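Side-chain contact in hemoglobin subunit beta (Mustelus griseus, PDB 1GCV), which carries oxygen on its heme from the gills to the peripheral tissues, as one of the two chain types of an alpha2beta2 tetramer: residues A27-R30 against M31-V34. Residues are numbered along the deposited sequence; the frame is centred on the assembly and turned at random.
Sequences ALDR and MFKV
Leu28 CD2 meets two side chains of the next helical turn. It lies 3.9 Å from Met31 CE and 4.1 Å from Phe32 CZ. Leu28 runs alongside each of them, pointing the same way. Met31 starts out straight, CG anti to the backbone N (chi1 -176°). A bend at its last torsion (chi3 71°) then swings the methyl round to Leu28. The Phe32 ring lies over the carbonyl of Leu28: the oxygen sits 3.3 Å above one face, offset toward the rim. Leu28 O also accepts the backbone N-H of Phe32, with N to O at 3.0 Å, only slightly tilted from the carbonyl plane. On another side of the helix, Val34 CG2 rests against Arg30 CG at 4.1 Å. The Val34 N to Arg30 O bond in the same turn is nearly straight, at 168°. The Lys33 N bonds to the Asp29 and Arg30 oxygens are both weak, at the end of helix 20-34. Phe32 also meets the ring of Phe42, with the planes steeply inclined. An alanine in place of Phe32 would probably take the ring face away from the Leu28 oxygen and leave Leu28 CD2 and Phe42 without their aromatic neighbour. Arg30 bonds to Phe116 O and His121 of a neighbouring hemoglobin chain, whose Asp119 takes Lys33. Leu28 and Met31 thus face the distal histidine, His53, and the heme, while Arg30, Lys33 and Val34 join the contact with the next subunit, Arg30 also pairing with Glu103 of its own chain.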
loop_
_atom_site.group_PDB
_atom_site.type_symbol
_atom_site.label_atom_id
_atom_site.label_comp_id
_atom_site.label_asym_id
_atom_site.label_seq_id
_atom_site.Cartn_x
_atom_site.Cartn_y
_atom_site.Cartn_z
ATOM N N ALA B 27 12.738 -14.249 -12.490
ATOM C CA ALA B 27 11.888 -13.338 -11.733
ATOM C C ALA B 27 10.672 -14.081 -11.208
ATOM O O ALA B 27 10.208 -13.814 -10.100
ATOM C CB ALA B 27 11.452 -12.166 -12.610
ATOM N N LEU B 28 10.161 -15.013 -12.009
ATOM C CA LEU B 28 9.003 -15.806 -11.613
ATOM C C LEU B 28 9.387 -16.711 -10.449
ATOM O O LEU B 28 8.672 -16.794 -9.453
ATOM C CB LEU B 28 8.505 -16.647 -12.792
ATOM C CG LEU B 28 7.497 -15.937 -13.697
ATOM C CD1 LEU B 28 7.392 -16.675 -15.009
ATOM C CD2 LEU B 28 6.139 -15.865 -13.016
ATOM N N ASP B 29 10.524 -17.386 -10.578
ATOM C CA ASP B 29 11.010 -18.277 -9.531
ATOM C C ASP B 29 11.289 -17.490 -8.243
ATOM O O ASP B 29 11.028 -17.971 -7.137
ATOM C CB ASP B 29 12.285 -18.992 -9.997
ATOM C CG ASP B 29 12.001 -20.120 -10.987
ATOM O OD1 ASP B 29 10.881 -20.684 -10.980
ATOM O OD2 ASP B 29 12.909 -20.446 -11.780
ATOM N N ARG B 30 11.828 -16.283 -8.392
ATOM C CA ARG B 30 12.116 -15.434 -7.244
ATOM C C ARG B 30 10.793 -15.113 -6.562
ATOM O O ARG B 30 10.676 -15.189 -5.342
ATOM C CB ARG B 30 12.786 -14.135 -7.703
ATOM C CG ARG B 30 13.162 -13.194 -6.573
ATOM C CD ARG B 30 13.989 -12.025 -7.086
ATOM N NE ARG B 30 15.261 -12.464 -7.649
ATOM C CZ ARG B 30 16.374 -12.630 -6.943
ATOM N NH1 ARG B 30 16.379 -12.392 -5.640
ATOM N NH2 ARG B 30 17.483 -13.042 -7.542
ATOM N N MET B 31 9.793 -14.769 -7.368
ATOM C CA MET B 31 8.471 -14.422 -6.867
ATOM C C MET B 31 7.811 -15.548 -6.074
ATOM O O MET B 31 7.198 -15.298 -5.034
ATOM C CB MET B 31 7.557 -14.011 -8.025
ATOM C CG MET B 31 6.183 -13.539 -7.581
ATOM S SD MET B 31 5.070 -13.217 -8.955
ATOM C CE MET B 31 4.759 -14.869 -9.524
ATOM N N PHE B 32 7.931 -16.780 -6.565
ATOM C CA PHE B 32 7.341 -17.940 -5.896
ATOM C C PHE B 32 7.982 -18.210 -4.543
ATOM O O PHE B 32 7.365 -18.815 -3.672
ATOM C CB PHE B 32 7.473 -19.194 -6.773
ATOM C CG PHE B 32 6.684 -19.130 -8.054
ATOM C CD1 PHE B 32 5.462 -18.466 -8.106
ATOM C CD2 PHE B 32 7.173 -19.721 -9.216
ATOM C CE1 PHE B 32 4.739 -18.386 -9.292
ATOM C CE2 PHE B 32 6.458 -19.647 -10.408
ATOM C CZ PHE B 32 5.239 -18.976 -10.445
ATOM N N LYS B 33 9.220 -17.764 -4.368
ATOM C CA LYS B 33 9.926 -17.966 -3.113
ATOM C C LYS B 33 9.734 -16.823 -2.103
ATOM O O LYS B 33 9.509 -17.070 -0.921
ATOM C CB LYS B 33 11.418 -18.167 -3.390
ATOM C CG LYS B 33 12.261 -18.371 -2.142
ATOM C CD LYS B 33 11.949 -19.694 -1.452
ATOM C CE LYS B 33 12.080 -20.872 -2.413
ATOM N NZ LYS B 33 13.358 -21.625 -2.225
ATOM N N VAL B 34 9.815 -15.576 -2.564
ATOM C CA VAL B 34 9.667 -14.424 -1.672
ATOM C C VAL B 34 8.208 -14.128 -1.329
ATOM O O VAL B 34 7.906 -13.691 -0.218
ATOM C CB VAL B 34 10.319 -13.141 -2.283
ATOM C CG1 VAL B 34 10.281 -11.998 -1.274
ATOM C CG2 VAL B 34 11.764 -13.425 -2.686
#